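Phytase (Debaryomyces castellii, PDB 2GFI) catalyses the hydrolysis of phytate, probably starting at the 3-phosphate of the inositol ring, as a glycosylated member of the histidine acid phosphatase family. Local coordinates at residues A[379-383]-A[384-388]; A[389-393]-A[394-398]. One frame throughout, in Å; residues are numbered along the deposited sequence.

Contact 1: residues A[379-383]-A[384-388]; sequences KYACG and NESYV
Tyr387 lies between Tyr380 and Cys382 on one face of a two-stranded hairpin. The side chains of the two tyrosines run at about a right angle to each other. Tyr387 O lies over one face of the Tyr380 ring, and CE1 of that ring comes 3.7 Å from Tyr387 CB. Tyr380 chi1 of 47° sets CG between the backbone N and the carbonyl carbon, which leans the ring across to the partner strand. Tyr380 OH then bonds to the carbonyl of Pro406. The Tyr387 ring reaches toward the turn, and its CE2 meets Cys382 CB at 3.7 Å. Beyond it, Tyr387 OH binds a water at 2.8 Å. The same water donates to Cys382 O, which lies in the ring plane at the edge, so the phenol end is tied to the turn. The motif is an antiparallel beta hairpin closed by a type II' turn from Cys382 to Glu385, with Gly383 at positive phi. Tyr380 and Tyr387 form a hydrogen-bonded pair, with Tyr380 N to Tyr387 O at 2.8 Å. The Cys382-Glu385 pair is less even: Glu385 N sits above the carbonyl plane of Cys382 O, at 3.3 Å. On the face with Ala381, the extended Lys379 chain passes Ser386, CE to OG 3.9 Å. Lys379 NZ goes on to the Leu317 carbonyl, while Ser386 OG bonds to Glu62 on strand 59-69.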
loop_
_atom_site.group_PDB
_atom_site.type_symbol
_atom_site.label_atom_id
_atom_site.label_comp_id
_atom_site.label_asym_id
_atom_site.label_seq_id
_atom_site.Cartn_x
_atom_site.Cartn_y
_atom_site.Cartn_z
ATOM N N LYS A 379 -27.373 -14.329 7.509
ATOM C CA LYS A 379 -28.572 -14.902 6.950
ATOM C C LYS A 379 -29.273 -13.744 6.309
ATOM O O LYS A 379 -29.459 -12.721 6.932
ATOM C CB LYS A 379 -29.454 -15.503 8.051
ATOM C CG LYS A 379 -30.779 -16.053 7.529
ATOM C CD LYS A 379 -31.694 -16.373 8.667
ATOM C CE LYS A 379 -33.073 -16.754 8.146
ATOM N NZ LYS A 379 -33.874 -17.378 9.228
ATOM N N TYR A 380 -29.646 -13.895 5.052
ATOM C CA TYR A 380 -30.347 -12.827 4.375
ATOM C C TYR A 380 -31.352 -13.364 3.379
ATOM O O TYR A 380 -31.224 -14.485 2.864
ATOM C CB TYR A 380 -29.367 -11.858 3.666
ATOM C CG TYR A 380 -28.280 -12.511 2.822
ATOM C CD1 TYR A 380 -28.581 -13.145 1.606
ATOM C CD2 TYR A 380 -26.945 -12.472 3.244
ATOM C CE1 TYR A 380 -27.575 -13.751 0.847
ATOM C CE2 TYR A 380 -25.936 -13.023 2.501
ATOM C CZ TYR A 380 -26.238 -13.666 1.301
ATOM O OH TYR A 380 -25.210 -14.215 0.566
ATOM N N ALA A 381 -32.336 -12.530 3.100
ATOM C CA ALA A 381 -33.452 -12.896 2.251
ATOM C C ALA A 381 -33.202 -12.345 0.873
ATOM O O ALA A 381 -32.896 -11.162 0.696
ATOM C CB ALA A 381 -34.787 -12.323 2.821
ATOM N N CYS A 382 -33.373 -13.190 -0.114
ATOM C CA CYS A 382 -33.316 -12.723 -1.476
ATOM C C CYS A 382 -34.576 -13.270 -2.102
ATOM O O CYS A 382 -34.728 -14.496 -2.214
ATOM C CB CYS A 382 -32.082 -13.276 -2.179
ATOM S SG CYS A 382 -32.077 -12.846 -3.924
ATOM N N GLY A 383 -35.493 -12.379 -2.477
ATOM C CA GLY A 383 -36.814 -12.826 -2.923
ATOM C C GLY A 383 -37.571 -13.561 -1.825
ATOM O O GLY A 383 -37.690 -13.070 -0.710
ATOM N N ASN A 384 -38.076 -14.747 -2.125
ATOM C CA ASN A 384 -38.871 -15.491 -1.127
ATOM C C ASN A 384 -38.068 -16.615 -0.470
ATOM O O ASN A 384 -38.624 -17.529 0.162
ATOM C CB ASN A 384 -40.185 -16.013 -1.753
ATOM C CG ASN A 384 -39.958 -17.184 -2.713
ATOM O OD1 ASN A 384 -38.947 -17.233 -3.459
ATOM N ND2 ASN A 384 -40.894 -18.151 -2.688
ATOM N N GLU A 385 -36.746 -16.532 -0.636
ATOM C CA GLU A 385 -35.824 -17.515 -0.084
ATOM C C GLU A 385 -34.882 -16.862 0.914
ATOM O O GLU A 385 -34.534 -15.693 0.770
ATOM C CB GLU A 385 -35.031 -18.185 -1.198
ATOM C CG GLU A 385 -35.883 -18.919 -2.209
ATOM C CD GLU A 385 -36.659 -20.078 -1.605
ATOM O OE1 GLU A 385 -36.194 -20.656 -0.587
ATOM O OE2 GLU A 385 -37.743 -20.415 -2.154
ATOM N N SER A 386 -34.495 -17.616 1.934
ATOM C CA SER A 386 -33.465 -17.163 2.863
ATOM C C SER A 386 -32.193 -17.931 2.627
ATOM O O SER A 386 -32.209 -19.156 2.389
ATOM C CB SER A 386 -33.870 -17.353 4.318
ATOM O OG SER A 386 -34.796 -16.376 4.661
ATOM N N TYR A 387 -31.097 -17.185 2.732
ATOM C CA TYR A 387 -29.765 -17.704 2.458
ATOM C C TYR A 387 -28.867 -17.507 3.662
ATOM O O TYR A 387 -29.010 -16.552 4.424
ATOM C CB TYR A 387 -29.181 -17.035 1.226
ATOM C CG TYR A 387 -29.994 -17.364 0.012
ATOM C CD1 TYR A 387 -29.721 -18.502 -0.740
ATOM C CD2 TYR A 387 -31.072 -16.557 -0.359
ATOM C CE1 TYR A 387 -30.494 -18.818 -1.841
ATOM C CE2 TYR A 387 -31.837 -16.852 -1.451
ATOM C CZ TYR A 387 -31.560 -17.982 -2.180
ATOM O OH TYR A 387 -32.335 -18.278 -3.267
ATOM N N VAL A 388 -27.947 -18.445 3.811
ATOM C CA VAL A 388 -27.002 -18.458 4.901
ATOM C C VAL A 388 -25.594 -18.512 4.281
ATOM O O VAL A 388 -25.381 -19.174 3.282
ATOM C CB VAL A 388 -27.311 -19.678 5.818
ATOM C CG1 VAL A 388 -26.208 -19.943 6.759
ATOM C CG2 VAL A 388 -28.600 -19.409 6.623
HETATM O O HOH W 1 -34.280 -16.346 -3.911
#

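Contact 2: residues A[389-393]-A[394-398]; sequences RYVIN and DAVIP
Val391 and Val396 form an antiparallel non-hydrogen-bonded pair and Ile392 and Ala395 a hydrogen-bonded one, the N-to-C directions of the two short strands are 137° apart, and a type I' turn from Ile392 to Ala395 joins them. Both Asn393 and Asp394 have positive phi in this turn. Ile392 N bonds to Ala395 O at 2.8 Å, and Ala395 N returns to Ile392 O from above the carbonyl plane. Ile397 N bonds to Tyr390 O. Val396 CG2 rests over one face of the Arg389 guanidinium, 3.6 Å from CZ and offset toward its rim. The two side chains run at about a right angle. Arg389 is straight from CG to NE; CD passes Val396 CG1, and the guanidinium lies beyond it. Its nitrogens are held by a salt bridge to Glu378 and by the carbonyls of Asp54 and Gly407. This buried charge is thus gripped at its polar rim and covered by a methyl on one face. Ile392 CG1 presses on Ile397 CG1 at 3.5 Å, tighter than usual for two carbons, with the two side chains at about a right angle. One water joins Tyr390 N to Ile397 O. Another accepts from Asp394 N and gives a weak bond to Val391 O. Asp394 OD2 bonds to Tyr43 OH. The arrangement is a two-residue type I' beta hairpin that adds the short strand 395-397 to the sheet of the histidine phosphatase fold, its Asn393 side chain about 9 Å from that of Asp333, the predicted proton donor.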
loop_
_atom_site.group_PDB
_atom_site.type_symbol
_atom_site.label_atom_id
_atom_site.label_comp_id
_atom_site.label_asym_id
_atom_site.label_seq_id
_atom_site.Cartn_x
_atom_site.Cartn_y
_atom_site.Cartn_z
ATOM N N ARG A 389 -24.642 -17.785 4.844
ATOM C CA ARG A 389 -23.258 -18.005 4.447
ATOM C C ARG A 389 -22.322 -17.668 5.593
ATOM O O ARG A 389 -22.697 -16.964 6.534
ATOM C CB ARG A 389 -22.892 -17.204 3.182
ATOM C CG ARG A 389 -22.753 -15.731 3.415
ATOM C CD ARG A 389 -22.241 -14.998 2.207
ATOM N NE ARG A 389 -22.215 -13.577 2.460
ATOM C CZ ARG A 389 -21.932 -12.676 1.538
ATOM N NH1 ARG A 389 -21.675 -13.079 0.284
ATOM N NH2 ARG A 389 -21.930 -11.375 1.854
ATOM N N TYR A 390 -21.104 -18.184 5.486
ATOM C CA TYR A 390 -20.056 -17.964 6.467
ATOM C C TYR A 390 -19.051 -16.906 6.027
ATOM O O TYR A 390 -18.604 -16.917 4.889
ATOM C CB TYR A 390 -19.309 -19.259 6.665
ATOM C CG TYR A 390 -20.028 -20.220 7.551
ATOM C CD1 TYR A 390 -19.779 -20.232 8.932
ATOM C CD2 TYR A 390 -20.972 -21.121 7.027
ATOM C CE1 TYR A 390 -20.430 -21.121 9.751
ATOM C CE2 TYR A 390 -21.640 -22.022 7.863
ATOM C CZ TYR A 390 -21.368 -22.002 9.210
ATOM O OH TYR A 390 -22.017 -22.881 10.041
ATOM N N VAL A 391 -18.686 -16.017 6.951
ATOM C CA VAL A 391 -17.606 -15.074 6.748
ATOM C C VAL A 391 -16.617 -15.360 7.887
ATOM O O VAL A 391 -16.889 -15.065 9.066
ATOM C CB VAL A 391 -18.120 -13.599 6.766
ATOM C CG1 VAL A 391 -17.109 -12.662 6.153
ATOM C CG2 VAL A 391 -19.459 -13.455 6.006
ATOM N N ILE A 392 -15.479 -15.974 7.536
ATOM C CA ILE A 392 -14.467 -16.354 8.495
ATOM C C ILE A 392 -13.338 -15.356 8.333
ATOM O O ILE A 392 -12.754 -15.206 7.249
ATOM C CB ILE A 392 -13.957 -17.728 8.174
ATOM C CG1 ILE A 392 -15.113 -18.707 7.915
ATOM C CG2 ILE A 392 -12.926 -18.188 9.258
ATOM C CD1 ILE A 392 -16.190 -18.704 9.024
ATOM N N ASN A 393 -13.053 -14.635 9.403
ATOM C CA ASN A 393 -11.993 -13.627 9.389
ATOM C C ASN A 393 -12.035 -12.776 8.137
ATOM O O ASN A 393 -11.035 -12.611 7.433
ATOM C CB ASN A 393 -10.678 -14.308 9.593
ATOM C CG ASN A 393 -10.704 -15.113 10.813
ATOM O OD1 ASN A 393 -10.382 -16.295 10.813
ATOM N ND2 ASN A 393 -11.158 -14.498 11.878
ATOM N N ASP A 394 -13.236 -12.254 7.896
ATOM C CA ASP A 394 -13.502 -11.275 6.874
ATOM C C ASP A 394 -13.492 -11.780 5.452
ATOM O O ASP A 394 -13.396 -10.980 4.534
ATOM C CB ASP A 394 -12.600 -10.067 7.010
ATOM C CG ASP A 394 -12.853 -9.314 8.251
ATOM O OD1 ASP A 394 -14.038 -8.974 8.489
ATOM O OD2 ASP A 394 -11.933 -8.983 9.040
ATOM N N ALA A 395 -13.627 -13.088 5.274
ATOM C CA ALA A 395 -13.698 -13.679 3.952
ATOM C C ALA A 395 -14.932 -14.553 3.871
ATOM O O ALA A 395 -15.188 -15.308 4.792
ATOM C CB ALA A 395 -12.459 -14.527 3.688
ATOM N N VAL A 396 -15.702 -14.463 2.786
ATOM C CA VAL A 396 -16.813 -15.388 2.631
ATOM C C VAL A 396 -16.170 -16.701 2.319
ATOM O O VAL A 396 -15.313 -16.775 1.439
ATOM C CB VAL A 396 -17.788 -14.999 1.497
ATOM C CG1 VAL A 396 -18.836 -16.108 1.298
ATOM C CG2 VAL A 396 -18.429 -13.601 1.754
ATOM N N ILE A 397 -16.554 -17.728 3.064
ATOM C CA ILE A 397 -16.146 -19.104 2.771
ATOM C C ILE A 397 -17.378 -19.902 2.397
ATOM O O ILE A 397 -18.117 -20.331 3.284
ATOM C CB ILE A 397 -15.421 -19.744 3.988
ATOM C CG1 ILE A 397 -14.310 -18.811 4.530
ATOM C CG2 ILE A 397 -14.918 -21.156 3.651
ATOM C CD1 ILE A 397 -13.095 -18.560 3.591
ATOM N N PRO A 398 -17.637 -20.086 1.100
ATOM C CA PRO A 398 -18.804 -20.837 0.693
ATOM C C PRO A 398 -18.766 -22.301 1.180
ATOM O O PRO A 398 -17.688 -22.888 1.339
ATOM C CB PRO A 398 -18.769 -20.749 -0.840
ATOM C CG PRO A 398 -17.985 -19.480 -1.130
ATOM C CD PRO A 398 -16.884 -19.569 -0.066
HETATM O O HOH W 2 -20.799 -20.113 3.456
HETATM O O HOH W 3 -15.663 -12.716 9.492
#

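Contact 1 and contact 2 follow one another along the chain, and their centres are about 16 Å apart. Strand 385-392 serves both. It pairs with strand 374-382 in contact 1 and with strand 395-397 in contact 2, so the chain makes two successive antiparallel hairpins in one mixed sheet. The two contacts touch where Tyr380 OH packs on Arg389 CD at 3.5 Å. Contact 1 is the more peripheral: its centre lies about 28 Å from that of the chain, away from the annotated sites. Contact 2 is buried, and its centre lies about 14 Å from that of the chain. The shared strand therefore runs from an exposed turn inward to a turn near the predicted catalytic residues.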